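Beta-D-glucoside glucohydrolase (Trichoderma reesei, PDB 4I8D) probably hydrolyses terminal, non-reducing beta-D-glucosyl residues to release beta-D-glucose, as a family 3 glycoside hydrolase of cellulose breakdown. Local coordinates at residues A[618-623]-A[668-673]; A[397-402]-A[511-516]; A[165-170]-A[451-456]; A[98-103]-A[150-155]. All coordinates share one frame; numbering follows the deposited sequence.

Contact 1 (A[618-623]-A[668-673])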
loop_
_atom_site.group_PDB
_atom_site.type_symbol
_atom_site.label_atom_id
_atom_site.label_comp_id
_atom_site.label_asym_id
_atom_site.label_seq_id
_atom_site.Cartn_x
_atom_site.Cartn_y
_atom_site.Cartn_z
ATOM N N VAL A 618 -7.044 -25.190 -1.640
ATOM C CA VAL A 618 -7.488 -25.235 -3.028
ATOM C C VAL A 618 -6.277 -25.275 -3.964
ATOM O O VAL A 618 -5.279 -24.590 -3.737
ATOM C CB VAL A 618 -8.418 -24.043 -3.367
ATOM C CG1 VAL A 618 -9.079 -24.240 -4.721
ATOM C CG2 VAL A 618 -9.478 -23.864 -2.291
ATOM N N THR A 619 -6.395 -26.071 -5.023
ATOM C CA THR A 619 -5.289 -26.411 -5.906
ATOM C C THR A 619 -5.717 -26.309 -7.367
ATOM O O THR A 619 -6.825 -26.710 -7.715
ATOM C CB THR A 619 -4.824 -27.865 -5.621
ATOM O OG1 THR A 619 -4.036 -27.885 -4.424
ATOM C CG2 THR A 619 -4.021 -28.467 -6.784
ATOM N N VAL A 620 -4.826 -25.800 -8.213
ATOM C CA VAL A 620 -5.015 -25.805 -9.661
ATOM C C VAL A 620 -3.643 -25.896 -10.335
ATOM O O VAL A 620 -2.644 -25.425 -9.783
ATOM C CB VAL A 620 -5.820 -24.560 -10.153
ATOM C CG1 VAL A 620 -5.168 -23.253 -9.711
ATOM C CG2 VAL A 620 -6.017 -24.575 -11.666
ATOM N N ASP A 621 -3.601 -26.518 -11.511
ATOM C CA ASP A 621 -2.380 -26.617 -12.307
ATOM C C ASP A 621 -2.347 -25.579 -13.420
ATOM O O ASP A 621 -3.282 -25.486 -14.230
ATOM C CB ASP A 621 -2.235 -28.023 -12.896
ATOM C CG ASP A 621 -1.607 -29.015 -11.917
ATOM O OD1 ASP A 621 -1.397 -28.660 -10.728
ATOM O OD2 ASP A 621 -1.319 -30.157 -12.342
ATOM N N ILE A 622 -1.270 -24.799 -13.450
ATOM C CA ILE A 622 -1.083 -23.768 -14.463
ATOM C C ILE A 622 0.012 -24.194 -15.439
ATOM O O ILE A 622 1.123 -24.512 -15.028
ATOM C CB ILE A 622 -0.789 -22.385 -13.824
ATOM C CG1 ILE A 622 -2.087 -21.701 -13.388
ATOM C CG2 ILE A 622 -0.121 -21.440 -14.808
ATOM C CD1 ILE A 622 -2.769 -22.303 -12.180
ATOM N N ALA A 623 -0.316 -24.211 -16.728
ATOM C CA ALA A 623 0.625 -24.643 -17.760
ATOM C C ALA A 623 0.871 -23.532 -18.762
ATOM O O ALA A 623 -0.076 -22.954 -19.298
ATOM C CB ALA A 623 0.106 -25.886 -18.468
ATOM N N ALA A 668 -0.472 -24.304 -8.277
ATOM C CA ALA A 668 -0.723 -23.183 -7.383
ATOM C C ALA A 668 -1.554 -23.645 -6.187
ATOM O O ALA A 668 -2.600 -24.290 -6.355
ATOM C CB ALA A 668 -1.430 -22.061 -8.126
ATOM N N THR A 669 -1.084 -23.308 -4.986
ATOM C CA THR A 669 -1.718 -23.746 -3.741
ATOM C C THR A 669 -2.304 -22.570 -2.955
ATOM O O THR A 669 -1.578 -21.651 -2.561
ATOM C CB THR A 669 -0.715 -24.533 -2.858
ATOM O OG1 THR A 669 -0.164 -25.614 -3.617
ATOM C CG2 THR A 669 -1.389 -25.098 -1.598
ATOM N N PHE A 670 -3.617 -22.611 -2.722
ATOM C CA PHE A 670 -4.293 -21.551 -1.965
ATOM C C PHE A 670 -4.700 -22.033 -0.575
ATOM O O PHE A 670 -5.580 -22.887 -0.432
ATOM C CB PHE A 670 -5.523 -21.006 -2.713
ATOM C CG PHE A 670 -5.270 -20.675 -4.157
ATOM C CD1 PHE A 670 -4.467 -19.597 -4.512
ATOM C CD2 PHE A 670 -5.850 -21.434 -5.165
ATOM C CE1 PHE A 670 -4.239 -19.289 -5.848
ATOM C CE2 PHE A 670 -5.630 -21.131 -6.500
ATOM C CZ PHE A 670 -4.823 -20.058 -6.844
ATOM N N ASN A 671 -4.058 -21.478 0.448
ATOM C CA ASN A 671 -4.382 -21.840 1.815
ATOM C C ASN A 671 -5.455 -20.943 2.407
ATOM O O ASN A 671 -5.285 -19.723 2.515
ATOM C CB ASN A 671 -3.124 -21.871 2.683
ATOM C CG ASN A 671 -2.175 -22.993 2.289
ATOM O OD1 ASN A 671 -2.603 -24.088 1.898
ATOM N ND2 ASN A 671 -0.874 -22.727 2.387
ATOM N N ILE A 672 -6.568 -21.567 2.775
ATOM C CA ILE A 672 -7.728 -20.854 3.282
ATOM C C ILE A 672 -7.686 -20.814 4.804
ATOM O O ILE A 672 -7.866 -21.840 5.453
ATOM C CB ILE A 672 -9.050 -21.532 2.832
ATOM C CG1 ILE A 672 -8.978 -22.037 1.378
ATOM C CG2 ILE A 672 -10.247 -20.619 3.069
ATOM C CD1 ILE A 672 -8.840 -20.959 0.325
ATOM N N ARG A 673 -7.442 -19.635 5.372
ATOM C CA ARG A 673 -7.534 -19.444 6.821
ATOM C C ARG A 673 -9.016 -19.452 7.194
ATOM O O ARG A 673 -9.871 -19.434 6.310
ATOM C CB ARG A 673 -6.846 -18.145 7.257
ATOM C CG ARG A 673 -5.405 -18.003 6.769
ATOM C CD ARG A 673 -4.885 -16.569 6.870
ATOM N NE ARG A 673 -5.699 -15.618 6.103
ATOM C CZ ARG A 673 -5.384 -14.341 5.884
ATOM N NH1 ARG A 673 -4.260 -13.829 6.368
ATOM N NH2 ARG A 673 -6.202 -13.565 5.178
#

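Contact 2 (A[397-402]-A[511-516])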
loop_
_atom_site.group_PDB
_atom_site.type_symbol
_atom_site.label_atom_id
_atom_site.label_comp_id
_atom_site.label_asym_id
_atom_site.label_seq_id
_atom_site.Cartn_x
_atom_site.Cartn_y
_atom_site.Cartn_z
ATOM N N TYR A 397 13.065 7.908 -21.516
ATOM C CA TYR A 397 13.768 8.277 -22.747
ATOM C C TYR A 397 15.219 7.788 -22.765
ATOM O O TYR A 397 15.665 7.199 -23.746
ATOM C CB TYR A 397 13.733 9.791 -23.006
ATOM C CG TYR A 397 14.767 10.215 -24.031
ATOM C CD1 TYR A 397 14.610 9.888 -25.383
ATOM C CD2 TYR A 397 15.921 10.912 -23.648
ATOM C CE1 TYR A 397 15.561 10.251 -26.324
ATOM C CE2 TYR A 397 16.878 11.283 -24.584
ATOM C CZ TYR A 397 16.689 10.949 -25.918
ATOM O OH TYR A 397 17.625 11.303 -26.855
ATOM N N ASP A 398 15.942 8.044 -21.683
ATOM C CA ASP A 398 17.351 7.700 -21.615
ATOM C C ASP A 398 17.599 6.200 -21.780
ATOM O O ASP A 398 18.423 5.794 -22.601
ATOM C CB ASP A 398 17.960 8.249 -20.328
ATOM C CG ASP A 398 18.044 9.762 -20.340
ATOM O OD1 ASP A 398 18.559 10.324 -21.336
ATOM O OD2 ASP A 398 17.591 10.392 -19.364
ATOM N N ALA A 399 16.858 5.388 -21.026
ATOM C CA ALA A 399 16.944 3.933 -21.120
ATOM C C ALA A 399 16.523 3.397 -22.492
ATOM O O ALA A 399 17.160 2.479 -23.018
ATOM C CB ALA A 399 16.132 3.283 -20.019
ATOM N N ILE A 400 15.461 3.969 -23.068
ATOM C CA ILE A 400 15.025 3.611 -24.426
ATOM C C ILE A 400 16.143 3.966 -25.414
ATOM O O ILE A 400 16.533 3.144 -26.249
ATOM C CB ILE A 400 13.673 4.280 -24.826
ATOM C CG1 ILE A 400 12.514 3.693 -24.013
ATOM C CG2 ILE A 400 13.368 4.081 -26.307
ATOM C CD1 ILE A 400 11.208 4.462 -24.106
ATOM N N ASN A 401 16.670 5.182 -25.285
ATOM C CA ASN A 401 17.748 5.674 -26.141
ATOM C C ASN A 401 18.946 4.715 -26.204
ATOM O O ASN A 401 19.264 4.186 -27.270
ATOM C CB ASN A 401 18.188 7.066 -25.682
ATOM C CG ASN A 401 19.045 7.779 -26.706
ATOM O OD1 ASN A 401 19.009 7.469 -27.896
ATOM N ND2 ASN A 401 19.824 8.751 -26.244
ATOM N N THR A 402 19.586 4.489 -25.057
ATOM C CA THR A 402 20.711 3.553 -24.932
ATOM C C THR A 402 20.443 2.199 -25.605
ATOM O O THR A 402 21.231 1.754 -26.446
ATOM C CB THR A 402 21.070 3.319 -23.449
ATOM O OG1 THR A 402 21.143 4.579 -22.773
ATOM C CG2 THR A 402 22.402 2.581 -23.313
ATOM N N SER A 511 12.568 3.522 -13.017
ATOM C CA SER A 511 11.540 3.657 -14.050
ATOM C C SER A 511 11.958 3.171 -15.428
ATOM O O SER A 511 11.359 2.233 -15.963
ATOM C CB SER A 511 11.071 5.114 -14.134
ATOM O OG SER A 511 10.193 5.314 -15.232
ATOM N N GLY A 512 12.987 3.815 -15.988
ATOM C CA GLY A 512 13.464 3.547 -17.351
ATOM C C GLY A 512 13.875 2.113 -17.612
ATOM O O GLY A 512 13.471 1.523 -18.611
ATOM N N ASN A 513 14.671 1.555 -16.704
ATOM C CA ASN A 513 15.183 0.190 -16.847
ATOM C C ASN A 513 14.087 -0.858 -16.804
ATOM O O ASN A 513 14.003 -1.719 -17.692
ATOM C CB ASN A 513 16.241 -0.106 -15.781
ATOM C CG ASN A 513 17.492 0.728 -15.959
ATOM O OD1 ASN A 513 17.943 0.959 -17.083
ATOM N ND2 ASN A 513 18.057 1.190 -14.846
ATOM N N ALA A 514 13.243 -0.772 -15.778
ATOM C CA ALA A 514 12.086 -1.652 -15.658
ATOM C C ALA A 514 11.277 -1.677 -16.960
ATOM O O ALA A 514 10.911 -2.754 -17.445
ATOM C CB ALA A 514 11.216 -1.207 -14.498
ATOM N N LEU A 515 11.028 -0.492 -17.530
ATOM C CA LEU A 515 10.248 -0.358 -18.756
ATOM C C LEU A 515 10.883 -1.043 -19.971
ATOM O O LEU A 515 10.220 -1.841 -20.640
ATOM C CB LEU A 515 9.952 1.117 -19.059
ATOM C CG LEU A 515 9.011 1.450 -20.223
ATOM C CD1 LEU A 515 7.629 0.837 -20.022
ATOM C CD2 LEU A 515 8.918 2.957 -20.412
ATOM N N VAL A 516 12.156 -0.750 -20.253
ATOM C CA VAL A 516 12.858 -1.455 -21.338
ATOM C C VAL A 516 12.940 -2.964 -21.067
ATOM O O VAL A 516 12.830 -3.759 -22.002
ATOM C CB VAL A 516 14.249 -0.849 -21.695
ATOM C CG1 VAL A 516 14.177 0.669 -21.775
ATOM C CG2 VAL A 516 15.325 -1.270 -20.711
#

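Contact 3 (A[165-170]-A[451-456]). With BGC (beta-D-glucopyranose), chain G.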
loop_
_atom_site.group_PDB
_atom_site.type_symbol
_atom_site.label_atom_id
_atom_site.label_comp_id
_atom_site.label_asym_id
_atom_site.label_seq_id
_atom_site.Cartn_x
_atom_site.Cartn_y
_atom_site.Cartn_z
ATOM N N GLU A 165 -10.040 7.662 4.269
ATOM C CA GLU A 165 -10.159 7.308 2.842
ATOM C C GLU A 165 -10.185 8.500 1.888
ATOM O O GLU A 165 -10.445 8.330 0.693
ATOM C CB GLU A 165 -11.357 6.387 2.580
ATOM C CG GLU A 165 -11.325 5.048 3.321
ATOM C CD GLU A 165 -10.375 4.019 2.717
ATOM O OE1 GLU A 165 -10.302 3.877 1.478
ATOM O OE2 GLU A 165 -9.713 3.322 3.502
ATOM N N GLN A 166 -9.895 9.693 2.401
ATOM C CA GLN A 166 -9.742 10.867 1.538
ATOM C C GLN A 166 -8.868 11.948 2.179
ATOM O O GLN A 166 -8.754 12.014 3.402
ATOM C CB GLN A 166 -11.118 11.443 1.145
ATOM C CG GLN A 166 -11.828 12.188 2.266
ATOM C CD GLN A 166 -13.089 12.879 1.799
ATOM O OE1 GLN A 166 -14.020 12.229 1.326
ATOM N NE2 GLN A 166 -13.133 14.199 1.938
ATOM N N GLU A 167 -8.283 12.803 1.345
ATOM C CA GLU A 167 -7.451 13.919 1.822
ATOM C C GLU A 167 -8.216 15.186 2.195
ATOM O O GLU A 167 -7.797 15.918 3.092
ATOM C CB GLU A 167 -6.345 14.249 0.809
ATOM C CG GLU A 167 -5.212 13.238 0.810
ATOM C CD GLU A 167 -4.719 12.954 2.219
ATOM O OE1 GLU A 167 -3.897 13.753 2.730
ATOM O OE2 GLU A 167 -5.164 11.940 2.813
ATOM N N LEU A 168 -9.320 15.450 1.493
ATOM C CA LEU A 168 -10.128 16.652 1.713
ATOM C C LEU A 168 -10.730 16.645 3.109
ATOM O O LEU A 168 -11.412 15.697 3.494
ATOM C CB LEU A 168 -11.225 16.768 0.647
ATOM C CG LEU A 168 -12.127 18.009 0.607
ATOM C CD1 LEU A 168 -11.359 19.271 0.243
ATOM C CD2 LEU A 168 -13.269 17.784 -0.375
ATOM N N ASN A 169 -10.445 17.702 3.866
ATOM C CA ASN A 169 -10.922 17.862 5.243
ATOM C C ASN A 169 -10.650 16.648 6.138
ATOM O O ASN A 169 -11.403 16.365 7.074
ATOM C CB ASN A 169 -12.408 18.240 5.261
ATOM C CG ASN A 169 -12.717 19.464 4.409
ATOM O OD1 ASN A 169 -12.100 20.523 4.558
ATOM N ND2 ASN A 169 -13.689 19.325 3.523
ATOM N N ARG A 170 -9.558 15.942 5.848
ATOM C CA ARG A 170 -9.149 14.758 6.610
ATOM C C ARG A 170 -9.106 15.018 8.116
ATOM O O ARG A 170 -9.333 14.109 8.909
ATOM C CB ARG A 170 -7.796 14.228 6.115
ATOM C CG ARG A 170 -6.640 15.221 6.186
ATOM C CD ARG A 170 -5.346 14.585 5.691
ATOM N NE ARG A 170 -4.155 15.369 6.016
ATOM C CZ ARG A 170 -2.922 14.865 6.094
ATOM N NH1 ARG A 170 -2.704 13.570 5.883
ATOM N NH2 ARG A 170 -1.901 15.653 6.391
ATOM N N ALA A 451 -5.823 19.283 -4.670
ATOM C CA ALA A 451 -5.540 19.497 -3.248
ATOM C C ALA A 451 -5.338 18.180 -2.492
ATOM O O ALA A 451 -5.994 17.931 -1.479
ATOM C CB ALA A 451 -6.645 20.336 -2.614
ATOM N N GLY A 452 -4.414 17.356 -2.985
ATOM C CA GLY A 452 -4.181 16.009 -2.446
ATOM C C GLY A 452 -4.883 14.963 -3.296
ATOM O O GLY A 452 -4.259 14.283 -4.113
ATOM N N ASP A 453 -6.194 14.848 -3.105
ATOM C CA ASP A 453 -7.045 14.046 -3.988
ATOM C C ASP A 453 -7.084 14.640 -5.395
ATOM O O ASP A 453 -6.908 15.847 -5.580
ATOM C CB ASP A 453 -8.472 13.943 -3.428
ATOM C CG ASP A 453 -8.500 13.602 -1.950
ATOM O OD1 ASP A 453 -7.893 12.584 -1.551
ATOM O OD2 ASP A 453 -9.126 14.349 -1.180
ATOM N N ARG A 454 -7.311 13.784 -6.383
ATOM C CA ARG A 454 -7.454 14.223 -7.767
ATOM C C ARG A 454 -8.802 14.908 -8.024
ATOM O O ARG A 454 -9.820 14.520 -7.465
ATOM C CB ARG A 454 -7.281 13.036 -8.704
ATOM C CG ARG A 454 -5.832 12.643 -8.911
ATOM C CD ARG A 454 -5.691 11.136 -8.907
ATOM N NE ARG A 454 -5.915 10.536 -10.215
ATOM C CZ ARG A 454 -6.311 9.282 -10.403
ATOM N NH1 ARG A 454 -6.554 8.491 -9.371
ATOM N NH2 ARG A 454 -6.477 8.826 -11.632
ATOM N N ASN A 455 -8.794 15.939 -8.859
ATOM C CA ASN A 455 -10.029 16.583 -9.274
ATOM C C ASN A 455 -10.802 15.679 -10.219
ATOM O O ASN A 455 -12.030 15.674 -10.202
ATOM C CB ASN A 455 -9.754 17.928 -9.952
ATOM C CG ASN A 455 -9.115 18.938 -9.019
ATOM O OD1 ASN A 455 -9.631 19.225 -7.941
ATOM N ND2 ASN A 455 -7.994 19.497 -9.442
ATOM N N ASN A 456 -10.080 14.923 -11.043
ATOM C CA ASN A 456 -10.703 14.040 -12.022
ATOM C C ASN A 456 -9.865 12.797 -12.339
ATOM O O ASN A 456 -8.753 12.648 -11.828
ATOM C CB ASN A 456 -11.076 14.817 -13.298
ATOM C CG ASN A 456 -9.875 15.448 -13.970
ATOM O OD1 ASN A 456 -9.126 14.780 -14.681
ATOM N ND2 ASN A 456 -9.692 16.746 -13.757
HETATM C C2 BGC G . 1.263 12.343 7.676
HETATM C C3 BGC G . 1.865 11.015 8.186
HETATM C C4 BGC G . 3.364 11.155 8.484
HETATM C C5 BGC G . 3.612 12.362 9.394
HETATM C C6 BGC G . 5.080 12.551 9.751
HETATM C C1 BGC G . 1.726 13.550 8.524
HETATM O O1 BGC G . 1.355 14.799 7.919
HETATM O O2 BGC G . -0.178 12.274 7.635
HETATM O O3 BGC G . 1.664 9.955 7.237
HETATM O O4 BGC G . 3.879 9.948 9.061
HETATM O O5 BGC G . 3.147 13.539 8.723
HETATM O O6 BGC G . 5.768 13.173 8.660
#

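Contact 4 (A[98-103]-A[150-155])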
loop_
_atom_site.group_PDB
_atom_site.type_symbol
_atom_site.label_atom_id
_atom_site.label_comp_id
_atom_site.label_asym_id
_atom_site.label_seq_id
_atom_site.Cartn_x
_atom_site.Cartn_y
_atom_site.Cartn_z
ATOM N N ILE A 98 14.030 -1.930 3.240
ATOM C CA ILE A 98 13.720 -0.651 3.883
ATOM C C ILE A 98 14.278 -0.677 5.304
ATOM O O ILE A 98 14.961 0.257 5.720
ATOM C CB ILE A 98 12.196 -0.332 3.878
ATOM C CG1 ILE A 98 11.714 -0.009 2.461
ATOM C CG2 ILE A 98 11.876 0.845 4.789
ATOM C CD1 ILE A 98 10.210 -0.029 2.294
ATOM N N GLY A 99 14.008 -1.767 6.020
ATOM C CA GLY A 99 14.435 -1.927 7.411
ATOM C C GLY A 99 15.928 -1.783 7.631
ATOM O O GLY A 99 16.357 -1.140 8.592
ATOM N N GLU A 100 16.713 -2.382 6.736
ATOM C CA GLU A 100 18.176 -2.305 6.793
ATOM C C GLU A 100 18.668 -0.861 6.733
ATOM O O GLU A 100 19.524 -0.449 7.524
ATOM C CB GLU A 100 18.809 -3.139 5.672
ATOM C CG GLU A 100 18.748 -4.645 5.910
ATOM C CD GLU A 100 19.219 -5.470 4.716
ATOM O OE1 GLU A 100 20.024 -4.966 3.904
ATOM O OE2 GLU A 100 18.785 -6.637 4.583
ATOM N N GLU A 101 18.101 -0.088 5.812
ATOM C CA GLU A 101 18.488 1.309 5.629
ATOM C C GLU A 101 18.072 2.175 6.812
ATOM O O GLU A 101 18.696 3.207 7.085
ATOM C CB GLU A 101 17.908 1.856 4.327
ATOM C CG GLU A 101 18.261 0.996 3.128
ATOM C CD GLU A 101 18.274 1.757 1.829
ATOM O OE1 GLU A 101 17.931 2.954 1.822
ATOM O OE2 GLU A 101 18.639 1.147 0.806
ATOM N N VAL A 102 17.030 1.730 7.513
ATOM C CA VAL A 102 16.496 2.427 8.687
ATOM C C VAL A 102 17.354 2.179 9.930
ATOM O O VAL A 102 17.636 3.110 10.687
ATOM C CB VAL A 102 15.009 2.065 8.924
ATOM C CG1 VAL A 102 14.506 2.573 10.267
ATOM C CG2 VAL A 102 14.161 2.636 7.801
ATOM N N LYS A 103 17.767 0.927 10.127
ATOM C CA LYS A 103 18.702 0.573 11.196
ATOM C C LYS A 103 20.040 1.289 10.987
ATOM O O LYS A 103 20.535 1.964 11.892
ATOM C CB LYS A 103 18.899 -0.947 11.264
ATOM C CG LYS A 103 19.299 -1.478 12.638
ATOM C CD LYS A 103 19.643 -2.966 12.580
ATOM C CE LYS A 103 19.822 -3.592 13.962
ATOM N NZ LYS A 103 21.124 -3.235 14.596
ATOM N N GLN A 150 10.649 -5.793 10.443
ATOM C CA GLN A 150 10.947 -6.006 11.859
ATOM C C GLN A 150 12.009 -7.064 12.136
ATOM O O GLN A 150 12.709 -6.990 13.145
ATOM C CB GLN A 150 9.665 -6.260 12.653
ATOM C CG GLN A 150 8.677 -5.109 12.514
ATOM C CD GLN A 150 7.623 -5.064 13.595
ATOM O OE1 GLN A 150 7.038 -4.011 13.846
ATOM N NE2 GLN A 150 7.366 -6.199 14.235
ATOM N N SER A 151 12.139 -8.038 11.242
ATOM C CA SER A 151 13.184 -9.049 11.363
ATOM C C SER A 151 14.579 -8.417 11.308
ATOM O O SER A 151 15.560 -9.017 11.738
ATOM C CB SER A 151 13.043 -10.099 10.262
ATOM O OG SER A 151 13.517 -9.599 9.024
ATOM N N VAL A 152 14.658 -7.203 10.779
ATOM C CA VAL A 152 15.924 -6.480 10.670
ATOM C C VAL A 152 16.239 -5.740 11.984
ATOM O O VAL A 152 17.339 -5.210 12.165
ATOM C CB VAL A 152 15.905 -5.544 9.429
ATOM C CG1 VAL A 152 17.065 -4.564 9.429
ATOM C CG2 VAL A 152 15.934 -6.374 8.156
ATOM N N GLY A 153 15.279 -5.730 12.906
ATOM C CA GLY A 153 15.440 -5.050 14.189
ATOM C C GLY A 153 14.901 -3.626 14.244
ATOM O O GLY A 153 15.296 -2.846 15.112
ATOM N N VAL A 154 14.005 -3.275 13.321
ATOM C CA VAL A 154 13.369 -1.955 13.347
ATOM C C VAL A 154 11.868 -2.047 13.644
ATOM O O VAL A 154 11.228 -3.055 13.341
ATOM C CB VAL A 154 13.638 -1.126 12.064
ATOM C CG1 VAL A 154 15.129 -1.021 11.778
ATOM C CG2 VAL A 154 12.927 -1.720 10.868
ATOM N N GLN A 155 11.333 -0.993 14.257
ATOM C CA GLN A 155 9.914 -0.904 14.600
ATOM C C GLN A 155 9.066 -0.438 13.412
ATOM O O GLN A 155 9.376 0.579 12.780
ATOM C CB GLN A 155 9.705 0.071 15.760
ATOM C CG GLN A 155 10.238 -0.395 17.103
ATOM C CD GLN A 155 9.911 0.586 18.209
ATOM O OE1 GLN A 155 8.795 1.100 18.284
ATOM N NE2 GLN A 155 10.880 0.855 19.074
#

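Contact 1 (A[618-623]-A[668-673])
Val-618 and Phe-670 form a hydrogen-bonded pair of an antiparallel sheet that joins strands 614-624 and 665-673 in the fibronectin type III-like part of the chain. The Phe-670 amide gives a nearly straight bond (172°) to Val-618 O at 2.8 Å, and Val-618 N returns one to Phe-670 O at 3.0 Å. Two residues along, Val-620 and Ala-668 repeat the pair of hydrogen bonds, with Val-620 N to Ala-668 O the longer half at 3.3 Å. Thr-619 and Thr-669 are the non-hydrogen-bonded pair between them, on the more open face. On the buried face the Phe-670 ring leans obliquely over strand 614-624: with CG anti to its own carbonyl carbon (chi1 -48°), Phe-670 CE2 comes to 3.9 Å from Val-620 CG1. Beyond it, Val-618 CG2 meets Ile-672 CD1 at 4.0 Å. Phe-670 and Ile-672 also touch Leu-636 of strand 630-639, in the facing sheet of the sandwich. With Phe-670 cut back to an alanine, a gap would probably open beside Val-620 CG1 and Leu-636. The chemistry thus divides by layer: main-chain polar groups are paired within the sheet, and aliphatic groups and one aromatic ring face the interior.

Contact 2 (A[397-402]-A[511-516])
Ala-399 sets its methyl group against the backbone of Gly-512, CB lying 3.5 Å from Gly-512 O, and this is where the two helices come nearest, with the CA atoms of the pair 5.1 Å apart. A side chain at Gly-512 would point toward that methyl and crowd it, so the glycine permits the close approach. One turn later Val-516 reaches over the same alanine: its CG1 is 3.7 Å from Ala-399 CB and equally near the carbonyl group of that residue. With CG1 anti to the carbonyl carbon of Val-516 (chi1 -44°), this branch also lies 4.1 Å from Ile-400 CG1, the two aliphatic chains meeting at a slant. No hydrogen bond joins the two segments, and the interface is carried mainly by apolar contacts. Helices 396-406 and 511-519 belong to the family 3 C-terminal domain, where they pack beside a mixed, mainly parallel six-stranded sheet, and their short segments cross at -47° with 8.0 Å between axes. Phe-435 of strand 431-438 lies against Ile-400 and Leu-515, and Trp-520 adds to the cover of Ile-400. At the start of helix 511-519, the backbone of Gly-512 is hydrogen-bonded to Val-394, just ahead of helix 396-406. Asn-513, whose OD1 passes Ala-399 CB at 4.2 Å, has its side-chain ND2 hydrogen-bonded to Glu-510 OE1, while Ala-514 packs on Ala-328 and Arg-329 of helix 321-330.

Contact 3 (A[165-170]-A[451-456])
The carboxylate of Asp-453 is gripped by two successive backbone amides of the 165-170 loop. Glu-167 N donates to Asp-453 OD1 at 2.9 Å, on the syn lone pair and at 157°, while Leu-168 N reaches OD2 of the same aspartate at 2.9 Å, also on the syn side but more bent (138°). A weak third bond runs from Glu-167 N to OD2. Asp-453 OD1 additionally accepts from Gly-125 N, so the buried charge is met by main-chain N-H groups on more than one loop, which would be expected to fix its rotation. Asp-453 CG stands anti to the carbonyl carbon (chi1 -47°), which carries the carboxylate against Glu-167, Glu-167 CB lying 3.3 Å from Asp-453 OD1. Gly-452 turns at backbone angles suited to glycine, and a CB there would run into Glu-167 CB.

The grip holds the start of a type II beta turn, Glu-167 to Arg-170. Gln-166, just before the turn, donates NE2 to Leu-168 O at 2.8 Å, while its OE1 accepts from Val-545 N. The turn ends at Arg-170, in the glucose pocket. Arg-170 NH1 makes a weak hydrogen bond to O2 of the bound beta-D-glucopyranose at 3.3 Å, and its NH2 forms a salt bridge with Glu-442, which also binds the sugar. Glu-167 bends at chi2 away from Asp-453; Glu-167 OE1 accepts from Gly-443 N and lies 3.4 Å from Arg-170 NH1, a pairing of charges alone. Asp-453 is thus probably a second-shell residue, holding the loop that carries Arg-170. The contact joins a loop between strands 157-161 and 174-175 of the N-terminal domain to one between strand 431-438 and helix 463-471 of the C-terminal domain.

Contact 4 (A[98-103]-A[150-155])
Val-152 and Val-154 bracket Gly-153 in the turn that ends helix 135-150 and leads to strand 157-161, and both pack on helix 88-104 in the TIM-barrel-like N-terminal domain. The van der Waals contacts centre on Gly-99, where the absence of a side chain lets the valines come down on the helix backbone. Val-152 CG1, anti to its backbone N (chi1 168°), lies 3.5 Å from Glu-100 N; the side chains of Glu-100 and Val-152 cross at about a right angle, Glu-100 CG touching Val-152 CG1. Val-154 CG1 sits 3.4 Å from Gly-99 O and also touches Val-102 CG1 at 3.9 Å and Lys-103 CB at 3.8 Å. Replacing Val-154 with an alanine would probably open a gap between Gly-99, Val-102 and Lys-103 and weaken the seating of the turn on the helix.

No hydrogen bond joins the two segments. Gly-153, with a positive phi of 94°, leaves the helical path, and its N bonds to Gln-150 O in a type I turn. Gln-302 takes up Gly-153 O, and Tyr-307 covers Val-154 and Lys-103. The methylene chain of Lys-103 runs along the turn, bringing Lys-103 CD to 3.2 Å from Val-152 O.

In the fold
Three parts of the chain are sampled: contact 4 lies in the N-terminal domain, contact 2 in the C-terminal domain, and contact 1 in the fibronectin type III-like region, while contact 3 bridges the first two. Contact 3 alone reaches the glucose, through Arg-170; in contact 4 the side chain of Val-102 is about 13 Å from the bound beta-D-glucopyranose (BGC). None of the four touches another. Contacts 2 and 4 come nearest, about 15 Å between closest atoms, whereas the centres of contacts 1 and 3 are 39 Å apart, on opposite sides of the chain's centre. The segments of contacts 2 and 3 alternate along the sequence, since 451-456 falls between 397-402 and 511-516.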